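Local coordinates for putative methylthioribose-1-phosphate isomerase (PDB 6A34), which probably catalyses the interconversion of 5-methylthioribose 1-phosphate and 5-methylthioribulose 1-phosphate in the methionine salvage pathway, at residues 47-52 with 95-100; 26-30 with 53-57; 89-93 with 110-114; 68-74 with 132-137. All blocks are in the same frame, centred on the assembly; numbering follows the deposited sequence.

Contact 1 of 4, residues 47-52 with 95-100; sequences VAEAIK and ILKNTR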
loop_
_atom_site.group_PDB
_atom_site.type_symbol
_atom_site.label_atom_id
_atom_site.label_comp_id
_atom_site.label_asym_id
_atom_site.label_seq_id
_atom_site.Cartn_x
_atom_site.Cartn_y
_atom_site.Cartn_z
ATOM N N VAL A 47 23.845 -14.203 -20.404
ATOM C CA VAL A 47 24.042 -13.388 -19.189
ATOM C C VAL A 47 23.464 -11.985 -19.436
ATOM O O VAL A 47 22.796 -11.412 -18.584
ATOM C CB VAL A 47 25.542 -13.303 -18.812
ATOM C CG1 VAL A 47 25.840 -12.264 -17.747
ATOM C CG2 VAL A 47 26.107 -14.650 -18.396
ATOM N N ALA A 48 23.753 -11.424 -20.615
ATOM C CA ALA A 48 23.278 -10.090 -20.970
ATOM C C ALA A 48 21.742 -10.080 -20.947
ATOM O O ALA A 48 21.129 -9.222 -20.330
ATOM C CB ALA A 48 23.836 -9.667 -22.321
ATOM N N GLU A 49 21.142 -11.070 -21.604
ATOM C CA GLU A 49 19.699 -11.197 -21.681
ATOM C C GLU A 49 19.110 -11.284 -20.254
ATOM O O GLU A 49 18.089 -10.665 -19.967
ATOM C CB GLU A 49 19.351 -12.392 -22.579
ATOM C CG GLU A 49 17.868 -12.570 -22.870
ATOM C CD GLU A 49 17.144 -11.356 -23.451
ATOM O OE1 GLU A 49 17.792 -10.559 -24.192
ATOM O OE2 GLU A 49 15.928 -11.203 -23.148
ATOM N N ALA A 50 19.776 -12.020 -19.354
ATOM C CA ALA A 50 19.323 -12.243 -17.964
ATOM C C ALA A 50 19.408 -10.947 -17.148
ATOM O O ALA A 50 18.633 -10.747 -16.226
ATOM C CB ALA A 50 20.113 -13.358 -17.329
ATOM N N ILE A 51 20.310 -10.035 -17.515
ATOM C CA ILE A 51 20.306 -8.710 -16.907
ATOM C C ILE A 51 19.109 -7.895 -17.437
ATOM O O ILE A 51 18.404 -7.289 -16.648
ATOM C CB ILE A 51 21.646 -7.991 -17.135
ATOM C CG1 ILE A 51 22.756 -8.600 -16.276
ATOM C CG2 ILE A 51 21.509 -6.495 -16.889
ATOM C CD1 ILE A 51 24.117 -8.486 -16.900
ATOM N N LYS A 52 18.919 -7.865 -18.761
ATOM C CA LYS A 52 17.811 -7.125 -19.409
ATOM C C LYS A 52 16.440 -7.641 -18.941
ATOM O O LYS A 52 15.542 -6.846 -18.719
ATOM C CB LYS A 52 17.849 -7.266 -20.934
ATOM C CG LYS A 52 18.665 -6.234 -21.703
ATOM C CD LYS A 52 18.181 -6.014 -23.149
ATOM C CE LYS A 52 17.668 -7.272 -23.828
ATOM N NZ LYS A 52 17.540 -7.112 -25.295
ATOM N N ILE A 95 28.359 -5.506 -25.189
ATOM C CA ILE A 95 27.121 -6.256 -25.072
ATOM C C ILE A 95 26.569 -6.132 -23.640
ATOM O O ILE A 95 25.374 -5.931 -23.422
ATOM C CB ILE A 95 27.343 -7.712 -25.514
ATOM C CG1 ILE A 95 27.521 -7.798 -27.036
ATOM C CG2 ILE A 95 26.217 -8.612 -25.030
ATOM C CD1 ILE A 95 27.785 -9.207 -27.587
ATOM N N LEU A 96 27.451 -6.207 -22.645
ATOM C CA LEU A 96 27.030 -6.246 -21.267
ATOM C C LEU A 96 26.700 -4.829 -20.762
ATOM O O LEU A 96 25.816 -4.648 -19.882
ATOM C CB LEU A 96 28.139 -6.923 -20.455
ATOM C CG LEU A 96 28.303 -8.417 -20.737
ATOM C CD1 LEU A 96 29.654 -8.933 -20.281
ATOM C CD2 LEU A 96 27.174 -9.197 -20.085
ATOM N N LYS A 97 27.405 -3.833 -21.311
ATOM C CA LYS A 97 27.209 -2.434 -20.956
ATOM C C LYS A 97 25.771 -2.010 -21.291
ATOM O O LYS A 97 25.123 -1.339 -20.481
ATOM C CB LYS A 97 28.234 -1.561 -21.687
ATOM C CG LYS A 97 28.377 -0.143 -21.158
ATOM C CD LYS A 97 29.215 0.732 -22.050
ATOM C CE LYS A 97 29.712 1.965 -21.328
ATOM N NZ LYS A 97 30.938 2.516 -21.954
ATOM N N ASN A 98 25.275 -2.453 -22.458
ATOM C CA ASN A 98 24.016 -1.990 -23.074
ATOM C C ASN A 98 22.858 -2.938 -22.720
ATOM O O ASN A 98 22.071 -3.323 -23.573
ATOM C CB ASN A 98 24.185 -1.835 -24.590
ATOM C CG ASN A 98 25.405 -1.012 -24.962
ATOM O OD1 ASN A 98 26.204 -1.418 -25.805
ATOM N ND2 ASN A 98 25.578 0.139 -24.329
ATOM N N THR A 99 22.771 -3.334 -21.451
ATOM C CA THR A 99 21.642 -4.119 -20.977
ATOM C C THR A 99 20.684 -3.166 -20.258
ATOM O O THR A 99 19.533 -3.003 -20.656
ATOM C CB THR A 99 22.106 -5.295 -20.110
ATOM O OG1 THR A 99 23.108 -4.816 -19.212
ATOM C CG2 THR A 99 22.640 -6.451 -20.930
ATOM N N ARG A 100 21.210 -2.538 -19.203
ATOM C CA ARG A 100 20.587 -1.440 -18.476
ATOM C C ARG A 100 21.628 -0.327 -18.401
ATOM O O ARG A 100 22.398 -0.270 -17.441
ATOM C CB ARG A 100 20.093 -1.910 -17.099
ATOM C CG ARG A 100 18.716 -2.567 -17.123
ATOM C CD ARG A 100 18.630 -3.877 -16.353
ATOM N NE ARG A 100 18.120 -3.743 -14.994
ATOM C CZ ARG A 100 17.986 -4.747 -14.121
ATOM N NH1 ARG A 100 17.199 -4.584 -13.068
ATOM N NH2 ARG A 100 18.612 -5.907 -14.301
#
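Ala-48 lies at the apolar centre, its CB directed at the end of helix 82-97: it sits 3.8 Å from Ile-95 CG2, 4.0 Å from Leu-96 CD2 and 3.7 Å from Thr-99 CG2. The small methyl lets the backbones come close, with Ala-48 CA and Leu-96 CA 5.4 Å apart and Lys-52 CA and Thr-99 CA 5.1 Å. Val-47 CG1 extends the patch, 4.1 Å from Leu-96 CD2. Further out, Ile-51 CG2 packs 3.3 Å from Thr-99 OG1, a hydroxyl already donated to Leu-96 O at 2.8 Å, one turn back. At the polar edge the Lys-52 CG methylene lies 3.5 Å from Thr-99 O, and Arg-100 NH2 reaches Ile-51 O at 2.7 Å, a bond weakened by its 116° angle; the same NH2 has a second weak acceptor in Val-56 O. The contact is thus mainly apolar, with weak bonds from Arg-100, a predicted substrate-binding residue, to backbone carbonyls as its polar edge.

Contact 2 of 4, residues 26-30 with 53-57; sequences MINQR and NMTVR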
loop_
_atom_site.group_PDB
_atom_site.type_symbol
_atom_site.label_atom_id
_atom_site.label_comp_id
_atom_site.label_asym_id
_atom_site.label_seq_id
_atom_site.Cartn_x
_atom_site.Cartn_y
_atom_site.Cartn_z
ATOM N N MET A 26 22.444 -17.852 -11.560
ATOM C CA MET A 26 21.608 -16.783 -10.996
ATOM C C MET A 26 20.309 -17.374 -10.441
ATOM O O MET A 26 19.590 -18.129 -11.134
ATOM C CB MET A 26 21.209 -15.738 -12.041
ATOM C CG MET A 26 22.357 -15.142 -12.791
ATOM S SD MET A 26 21.749 -13.876 -13.901
ATOM C CE MET A 26 23.207 -13.476 -14.863
ATOM N N ILE A 27 19.985 -17.003 -9.202
ATOM C CA ILE A 27 18.642 -17.201 -8.733
ATOM C C ILE A 27 17.712 -16.505 -9.731
ATOM O O ILE A 27 18.027 -15.415 -10.177
ATOM C CB ILE A 27 18.457 -16.669 -7.305
ATOM C CG1 ILE A 27 19.276 -17.489 -6.313
ATOM C CG2 ILE A 27 16.972 -16.647 -6.937
ATOM C CD1 ILE A 27 19.321 -16.885 -4.933
ATOM N N ASN A 28 16.624 -17.177 -10.127
ATOM C CA ASN A 28 15.681 -16.606 -11.069
ATOM C C ASN A 28 14.629 -15.822 -10.288
ATOM O O ASN A 28 13.631 -16.395 -9.807
ATOM C CB ASN A 28 14.990 -17.640 -11.957
ATOM C CG ASN A 28 14.296 -16.981 -13.127
ATOM O OD1 ASN A 28 13.752 -15.882 -12.992
ATOM N ND2 ASN A 28 14.390 -17.599 -14.294
ATOM N N GLN A 29 14.845 -14.511 -10.209
ATOM C CA GLN A 29 14.024 -13.626 -9.384
ATOM C C GLN A 29 12.701 -13.314 -10.102
ATOM O O GLN A 29 11.810 -12.751 -9.473
ATOM C CB GLN A 29 14.816 -12.365 -9.015
ATOM C CG GLN A 29 16.087 -12.657 -8.203
ATOM C CD GLN A 29 16.648 -11.450 -7.482
ATOM O OE1 GLN A 29 15.900 -10.669 -6.896
ATOM N NE2 GLN A 29 17.970 -11.287 -7.518
ATOM N N ARG A 30 12.567 -13.693 -11.388
ATOM C CA ARG A 30 11.283 -13.580 -12.104
ATOM C C ARG A 30 10.308 -14.690 -11.698
ATOM O O ARG A 30 9.130 -14.511 -11.834
ATOM C CB ARG A 30 11.448 -13.655 -13.621
ATOM C CG ARG A 30 12.044 -12.400 -14.233
ATOM C CD ARG A 30 12.848 -12.786 -15.470
ATOM N NE ARG A 30 12.126 -13.679 -16.369
ATOM C CZ ARG A 30 11.223 -13.277 -17.261
ATOM N NH1 ARG A 30 10.970 -11.984 -17.425
ATOM N NH2 ARG A 30 10.573 -14.176 -17.979
ATOM N N ASN A 53 16.314 -8.971 -18.894
ATOM C CA ASN A 53 15.222 -9.806 -18.342
ATOM C C ASN A 53 14.841 -9.494 -16.886
ATOM O O ASN A 53 13.779 -9.915 -16.447
ATOM C CB ASN A 53 15.670 -11.274 -18.217
ATOM C CG ASN A 53 14.968 -12.175 -19.197
ATOM O OD1 ASN A 53 13.878 -11.841 -19.637
ATOM N ND2 ASN A 53 15.568 -13.305 -19.530
ATOM N N MET A 54 15.783 -8.947 -16.105
ATOM C CA MET A 54 15.692 -8.849 -14.630
ATOM C C MET A 54 15.504 -10.238 -13.975
ATOM O O MET A 54 14.848 -10.391 -12.915
ATOM C CB MET A 54 14.595 -7.856 -14.238
ATOM C CG MET A 54 14.884 -6.477 -14.840
ATOM S SD MET A 54 13.730 -5.153 -14.403
ATOM C CE MET A 54 14.192 -3.905 -15.610
ATOM N N THR A 55 16.145 -11.256 -14.573
ATOM C CA THR A 55 16.352 -12.578 -13.952
ATOM C C THR A 55 17.215 -12.393 -12.692
ATOM O O THR A 55 17.001 -13.005 -11.640
ATOM C CB THR A 55 16.982 -13.550 -14.963
ATOM O OG1 THR A 55 16.048 -13.809 -16.019
ATOM C CG2 THR A 55 17.405 -14.865 -14.345
ATOM N N VAL A 56 18.199 -11.513 -12.822
ATOM C CA VAL A 56 18.924 -10.966 -11.711
ATOM C C VAL A 56 18.469 -9.516 -11.535
ATOM O O VAL A 56 18.166 -8.832 -12.521
ATOM C CB VAL A 56 20.455 -11.049 -11.919
ATOM C CG1 VAL A 56 20.913 -10.441 -13.247
ATOM C CG2 VAL A 56 21.191 -10.383 -10.781
ATOM N N ARG A 57 18.437 -9.068 -10.278
ATOM C CA ARG A 57 18.194 -7.671 -9.917
ATOM C C ARG A 57 18.986 -7.357 -8.651
ATOM O O ARG A 57 19.630 -8.248 -8.099
ATOM C CB ARG A 57 16.702 -7.405 -9.709
ATOM C CG ARG A 57 16.050 -8.350 -8.718
ATOM C CD ARG A 57 14.962 -7.641 -7.916
ATOM N NE ARG A 57 15.503 -6.768 -6.871
ATOM C CZ ARG A 57 15.734 -7.149 -5.621
ATOM N NH1 ARG A 57 15.912 -8.436 -5.354
ATOM N NH2 ARG A 57 15.744 -6.245 -4.648
#
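Asn-53 meets Arg-30 first: its O is 3.2 Å from Arg-30 CD, while its OD1 lies over one face of the guanidinium, 3.7 Å from Arg-30 NH1. Met-54 then ends helix 44-52 with positive phi (57°) in a Schellman motif, and its O approaches Arg-30 CG at 3.7 Å. The turn brings Thr-55 into the middle of the contact, its CA 5.0 Å from Asn-28 CA. Thr-55 O accepts a nearly straight hydrogen bond from Gln-29 N (3.0 Å, 169°), and Thr-55 OG1 lies 3.4 Å from Arg-30 CD. Across from it, Asn-28 OD1 takes Arg-30 N at 3.0 Å in an Asx turn, while Asn-28 ND2 bonds to Glu-39. Val-56 is the apolar member, with CG1 3.6 Å from Met-26 SD. Arg-57, a predicted substrate-binding residue, presents its guanidinium edge to Gln-29, NH1 donating to OE1 at 2.7 Å and 159°; its NH2 bonds to Asn-168. The loop thus joins helices 44-52 and 59-76 and packs against the end of strand 23-27, with Met-26 packed on Val-47 and Ala-50 of the first helix and on Ala-65 of the second.

Contact 3 of 4, residues 89-93 with 110-114; sequences FEKAY and LNRIK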
loop_
_atom_site.group_PDB
_atom_site.type_symbol
_atom_site.label_atom_id
_atom_site.label_comp_id
_atom_site.label_asym_id
_atom_site.label_seq_id
_atom_site.Cartn_x
_atom_site.Cartn_y
_atom_site.Cartn_z
ATOM N N PHE A 89 36.880 -9.204 -26.250
ATOM C CA PHE A 89 36.636 -8.682 -24.928
ATOM C C PHE A 89 35.878 -7.346 -25.000
ATOM O O PHE A 89 34.941 -7.106 -24.233
ATOM C CB PHE A 89 37.945 -8.492 -24.172
ATOM C CG PHE A 89 37.757 -7.728 -22.890
ATOM C CD1 PHE A 89 37.807 -6.344 -22.887
ATOM C CD2 PHE A 89 37.492 -8.397 -21.703
ATOM C CE1 PHE A 89 37.600 -5.642 -21.713
ATOM C CE2 PHE A 89 37.328 -7.698 -20.523
ATOM C CZ PHE A 89 37.357 -6.319 -20.535
ATOM N N GLU A 90 36.326 -6.458 -25.892
ATOM C CA GLU A 90 35.641 -5.189 -26.151
ATOM C C GLU A 90 34.202 -5.466 -26.617
ATOM O O GLU A 90 33.262 -4.875 -26.107
ATOM C CB GLU A 90 36.427 -4.350 -27.163
ATOM C CG GLU A 90 36.710 -2.940 -26.676
ATOM C CD GLU A 90 35.505 -2.015 -26.557
ATOM O OE1 GLU A 90 34.597 -2.115 -27.403
ATOM O OE2 GLU A 90 35.483 -1.178 -25.632
ATOM N N LYS A 91 34.005 -6.382 -27.570
ATOM C CA LYS A 91 32.638 -6.704 -27.977
ATOM C C LYS A 91 31.805 -7.140 -26.760
ATOM O O LYS A 91 30.664 -6.708 -26.593
ATOM C CB LYS A 91 32.589 -7.810 -29.027
ATOM C CG LYS A 91 32.737 -7.334 -30.465
ATOM C CD LYS A 91 32.802 -8.483 -31.472
ATOM C CE LYS A 91 32.928 -8.006 -32.907
ATOM N NZ LYS A 91 34.057 -7.057 -33.069
ATOM N N ALA A 92 32.386 -7.993 -25.907
ATOM C CA ALA A 92 31.674 -8.546 -24.787
ATOM C C ALA A 92 31.370 -7.443 -23.749
ATOM O O ALA A 92 30.298 -7.421 -23.159
ATOM C CB ALA A 92 32.463 -9.697 -24.212
ATOM N N TYR A 93 32.322 -6.536 -23.540
ATOM C CA TYR A 93 32.150 -5.381 -22.672
ATOM C C TYR A 93 30.930 -4.559 -23.102
ATOM O O TYR A 93 30.113 -4.199 -22.264
ATOM C CB TYR A 93 33.410 -4.521 -22.677
ATOM C CG TYR A 93 33.245 -3.121 -22.147
ATOM C CD1 TYR A 93 33.337 -2.854 -20.792
ATOM C CD2 TYR A 93 33.003 -2.056 -23.007
ATOM C CE1 TYR A 93 33.202 -1.565 -20.296
ATOM C CE2 TYR A 93 32.836 -0.764 -22.525
ATOM C CZ TYR A 93 32.944 -0.514 -21.164
ATOM O OH TYR A 93 32.816 0.760 -20.684
ATOM N N LEU A 110 32.078 -3.287 -14.951
ATOM C CA LEU A 110 32.612 -3.491 -16.260
ATOM C C LEU A 110 33.839 -2.615 -16.469
ATOM O O LEU A 110 34.849 -3.100 -16.941
ATOM C CB LEU A 110 31.560 -3.171 -17.320
ATOM C CG LEU A 110 30.414 -4.170 -17.392
ATOM C CD1 LEU A 110 29.403 -3.750 -18.454
ATOM C CD2 LEU A 110 30.936 -5.575 -17.653
ATOM N N ASN A 111 33.713 -1.331 -16.147
ATOM C CA ASN A 111 34.795 -0.382 -16.300
ATOM C C ASN A 111 36.016 -0.747 -15.448
ATOM O O ASN A 111 37.140 -0.457 -15.824
ATOM C CB ASN A 111 34.355 1.038 -15.944
ATOM C CG ASN A 111 34.281 1.884 -17.187
ATOM O OD1 ASN A 111 33.275 1.864 -17.899
ATOM N ND2 ASN A 111 35.382 2.555 -17.487
ATOM N N ARG A 112 35.784 -1.272 -14.253
ATOM C CA ARG A 112 36.852 -1.736 -13.364
ATOM C C ARG A 112 37.686 -2.836 -14.054
ATOM O O ARG A 112 38.907 -2.873 -13.906
ATOM C CB ARG A 112 36.227 -2.278 -12.080
ATOM C CG ARG A 112 37.220 -2.813 -11.060
ATOM C CD ARG A 112 36.543 -3.156 -9.742
ATOM N NE ARG A 112 37.407 -3.928 -8.854
ATOM C CZ ARG A 112 37.100 -4.200 -7.612
ATOM N NH1 ARG A 112 35.904 -3.847 -7.165
ATOM N NH2 ARG A 112 37.970 -4.804 -6.818
ATOM N N ILE A 113 37.014 -3.730 -14.795
ATOM C CA ILE A 113 37.689 -4.846 -15.461
ATOM C C ILE A 113 38.364 -4.367 -16.757
ATOM O O ILE A 113 39.552 -4.589 -16.947
ATOM C CB ILE A 113 36.701 -5.990 -15.687
ATOM C CG1 ILE A 113 36.242 -6.530 -14.329
ATOM C CG2 ILE A 113 37.323 -7.052 -16.592
ATOM C CD1 ILE A 113 35.300 -7.696 -14.427
ATOM N N LYS A 114 37.583 -3.745 -17.639
ATOM C CA LYS A 114 38.056 -2.990 -18.801
ATOM C C LYS A 114 39.372 -2.249 -18.480
ATOM O O LYS A 114 40.373 -2.454 -19.166
ATOM C CB LYS A 114 36.928 -2.052 -19.242
ATOM C CG LYS A 114 37.297 -0.931 -20.199
ATOM C CD LYS A 114 37.523 -1.380 -21.619
ATOM C CE LYS A 114 37.189 -0.297 -22.628
ATOM N NZ LYS A 114 37.458 -0.767 -24.008
#
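This is an antiparallel helix-helix contact within a helical hairpin, formed where helix 82-97 and helix 104-119 run back past each other in the helical part of the chain. The short segments make an angle of 169° between their directions, and their axes come no closer than 11.3 Å, a wide spacing filled by aromatic rings. Tyr-93, whose CA is 6.7 Å from that of Leu-110, places CE1 3.8 Å from Leu-110 CB and 3.9 Å from Lys-114 CB, and Lys-114 CG lies over one face of its ring. One turn earlier, Phe-89 turns its ring edge to the partner helix, with CE2 4.0 Å from Ile-113 CG2 and CZ 3.8 Å from Lys-114 CA; its side chain also touches Leu-70 and Tyr-73 of helix 59-76. Along the outer margin Lys-114 NZ forms a salt bridge with Glu-90 OE2 at 2.6 Å, and Tyr-93 OH donates to Asn-111 OD1 at 3.0 Å while also bonding to Lys-97 NZ. The lysine therefore serves twice: its aliphatic chain packs on the tyrosine and its ammonium pairs with the glutamate. Chemically, the hairpin combines a buried aromatic-aliphatic layer with a partly exposed polar margin.

Contact 4 of 4, residues 68-74 with 132-137; sequences FGLALYA and IVQEAY
Two antiparallel helices, 59-76 and 125-157, pack closely in the helical region of this chain, meeting through segments 68-74 and 132-137. Both segments are regular alpha-helix. Their axes approach to 8.3 Å and cross at -157°, with the closest pairing at Ala-71 CA to Val-133 CA, 4.5 Å, followed by Phe-68 CA to Ala-136 CA, 5.4 Å. Phe-68 buries most; chi1 near -75° (m) and chi2 -39° carry its ring to Ala-136 and Tyr-137, putting CD1 3.4 Å from Ala-136 CB and CE1 3.3 Å from Ala-136 O. The edge of that ring points at the face of the Tyr-137 ring in an offset edge-to-face pair, centroids 5.4 Å apart and planes at 64°; Tyr-137 has chi1 near -82° (m) and chi2 -64°, and its hydroxyl bonds to Tyr-19 O on strand 17-20. Ile-132, chi1 -71° (m) and chi2 165° (t), directs CG2 to Leu-70 O at 3.6 Å, Ala-71 N at 3.8 Å and Ala-74 CB at 4.0 Å. Ala-136 points its CB at the partner helix, where it meets both Phe-68 and Ala-71. Small residues permit the close spacing, and no hydrogen bond crosses between the segments: contact is by packing alone. Val-133, chi1 169° (t), sets CG2 4.1 Å from Ala-71 CB. In the one alanine-alanine contact between the segments, Ala-71 CB stands 3.9 Å from Ala-136 CB.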
loop_
_atom_site.group_PDB
_atom_site.type_symbol
_atom_site.label_atom_id
_atom_site.label_comp_id
_atom_site.label_asym_id
_atom_site.label_seq_id
_atom_site.Cartn_x
_atom_site.Cartn_y
_atom_site.Cartn_z
ATOM N N PHE A 68 31.056 -11.221 -14.096
ATOM C CA PHE A 68 31.214 -12.650 -14.365
ATOM C C PHE A 68 30.940 -12.985 -15.829
ATOM O O PHE A 68 31.312 -14.042 -16.270
ATOM C CB PHE A 68 30.316 -13.484 -13.458
ATOM C CG PHE A 68 30.830 -13.561 -12.048
ATOM C CD1 PHE A 68 32.182 -13.687 -11.792
ATOM C CD2 PHE A 68 29.959 -13.523 -10.978
ATOM C CE1 PHE A 68 32.652 -13.782 -10.498
ATOM C CE2 PHE A 68 30.436 -13.594 -9.683
ATOM C CZ PHE A 68 31.777 -13.714 -9.444
ATOM N N GLY A 69 30.249 -12.094 -16.549
ATOM C CA GLY A 69 30.067 -12.229 -17.992
ATOM C C GLY A 69 31.372 -12.058 -18.750
ATOM O O GLY A 69 31.591 -12.719 -19.773
ATOM N N LEU A 70 32.242 -11.176 -18.249
ATOM C CA LEU A 70 33.582 -11.022 -18.812
ATOM C C LEU A 70 34.500 -12.182 -18.412
ATOM O O LEU A 70 35.315 -12.600 -19.194
ATOM C CB LEU A 70 34.145 -9.673 -18.374
ATOM C CG LEU A 70 33.373 -8.476 -18.937
ATOM C CD1 LEU A 70 33.893 -7.192 -18.347
ATOM C CD2 LEU A 70 33.462 -8.441 -20.460
ATOM N N ALA A 71 34.390 -12.654 -17.170
ATOM C CA ALA A 71 35.117 -13.837 -16.717
ATOM C C ALA A 71 34.768 -15.003 -17.646
ATOM O O ALA A 71 35.657 -15.669 -18.167
ATOM C CB ALA A 71 34.766 -14.159 -15.287
ATOM N N LEU A 72 33.466 -15.195 -17.878
ATOM C CA LEU A 72 32.972 -16.231 -18.766
ATOM C C LEU A 72 33.610 -16.043 -20.152
ATOM O O LEU A 72 34.128 -16.999 -20.735
ATOM C CB LEU A 72 31.445 -16.201 -18.838
ATOM C CG LEU A 72 30.825 -17.246 -19.764
ATOM C CD1 LEU A 72 30.929 -18.633 -19.167
ATOM C CD2 LEU A 72 29.374 -16.939 -20.053
ATOM N N TYR A 73 33.616 -14.808 -20.647
ATOM C CA TYR A 73 34.226 -14.528 -21.919
ATOM C C TYR A 73 35.687 -14.990 -21.906
ATOM O O TYR A 73 36.153 -15.613 -22.864
ATOM C CB TYR A 73 34.161 -13.048 -22.295
ATOM C CG TYR A 73 34.996 -12.791 -23.511
ATOM C CD1 TYR A 73 34.578 -13.218 -24.768
ATOM C CD2 TYR A 73 36.249 -12.215 -23.387
ATOM C CE1 TYR A 73 35.392 -13.070 -25.886
ATOM C CE2 TYR A 73 37.071 -12.059 -24.492
ATOM C CZ TYR A 73 36.644 -12.490 -25.741
ATOM O OH TYR A 73 37.480 -12.307 -26.796
ATOM N N ALA A 74 36.413 -14.655 -20.835
ATOM C CA ALA A 74 37.844 -14.937 -20.748
ATOM C C ALA A 74 38.122 -16.455 -20.806
ATOM O O ALA A 74 39.060 -16.890 -21.470
ATOM C CB ALA A 74 38.402 -14.314 -19.489
ATOM N N ILE A 132 41.210 -11.023 -15.310
ATOM C CA ILE A 132 39.808 -10.749 -15.524
ATOM C C ILE A 132 38.973 -11.593 -14.568
ATOM O O ILE A 132 38.056 -11.085 -13.959
ATOM C CB ILE A 132 39.400 -11.059 -16.972
ATOM C CG1 ILE A 132 39.982 -10.045 -17.952
ATOM C CG2 ILE A 132 37.885 -11.168 -17.095
ATOM C CD1 ILE A 132 39.902 -10.507 -19.383
ATOM N N VAL A 133 39.270 -12.898 -14.509
ATOM C CA VAL A 133 38.478 -13.812 -13.730
ATOM C C VAL A 133 38.620 -13.410 -12.253
ATOM O O VAL A 133 37.613 -13.370 -11.494
ATOM C CB VAL A 133 38.872 -15.284 -13.977
ATOM C CG1 VAL A 133 38.223 -16.228 -12.961
ATOM C CG2 VAL A 133 38.567 -15.724 -15.406
ATOM N N GLN A 134 39.861 -13.108 -11.857
ATOM C CA GLN A 134 40.163 -12.781 -10.497
ATOM C C GLN A 134 39.372 -11.524 -10.084
ATOM O O GLN A 134 38.817 -11.485 -8.998
ATOM C CB GLN A 134 41.671 -12.586 -10.308
ATOM C CG GLN A 134 42.049 -12.099 -8.915
ATOM C CD GLN A 134 43.542 -12.010 -8.710
ATOM O OE1 GLN A 134 44.166 -12.908 -8.146
ATOM N NE2 GLN A 134 44.124 -10.918 -9.169
ATOM N N GLU A 135 39.397 -10.502 -10.939
ATOM C CA GLU A 135 38.692 -9.276 -10.747
ATOM C C GLU A 135 37.181 -9.507 -10.562
ATOM O O GLU A 135 36.600 -8.877 -9.692
ATOM C CB GLU A 135 38.925 -8.315 -11.914
ATOM C CG GLU A 135 38.915 -6.855 -11.488
ATOM C CD GLU A 135 39.869 -6.474 -10.359
ATOM O OE1 GLU A 135 40.751 -7.296 -10.018
ATOM O OE2 GLU A 135 39.743 -5.336 -9.830
ATOM N N ALA A 136 36.564 -10.384 -11.370
ATOM C CA ALA A 136 35.132 -10.647 -11.264
ATOM C C ALA A 136 34.817 -11.272 -9.899
ATOM O O ALA A 136 33.819 -10.915 -9.266
ATOM C CB ALA A 136 34.654 -11.508 -12.407
ATOM N N TYR A 137 35.708 -12.141 -9.388
ATOM C CA TYR A 137 35.481 -12.740 -8.084
ATOM C C TYR A 137 35.614 -11.667 -6.999
ATOM O O TYR A 137 34.914 -11.709 -5.990
ATOM C CB TYR A 137 36.409 -13.921 -7.795
ATOM C CG TYR A 137 35.953 -15.225 -8.406
ATOM C CD1 TYR A 137 34.760 -15.823 -8.021
ATOM C CD2 TYR A 137 36.714 -15.871 -9.366
ATOM C CE1 TYR A 137 34.335 -17.020 -8.569
ATOM C CE2 TYR A 137 36.309 -17.074 -9.917
ATOM C CZ TYR A 137 35.109 -17.640 -9.529
ATOM O OH TYR A 137 34.694 -18.807 -10.067
#

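Overall arrangement
From the N terminus, contact 2 closes first, returning the loop after helix 44-52 to the end of strand 23-27. Contact 1 opens before contact 2 has closed, so the two cross, and they touch at the probable hydrogen bond between Ala-50 O and Thr-55 N. Contact 4 opens on helix 59-76; contact 3, the hairpin of 82-97 and 104-119, is nested inside its loop, and the Arg-112 to Glu-135 salt bridge links them. Contact 1 closes at the end of helix 82-97, after both have opened and before either closes, so it crosses both. Contacts 1 and 2 bring predicted substrate-binding arginines together, whereas contacts 3 and 4 join helices 59-76, 82-97, 104-119 and 125-157.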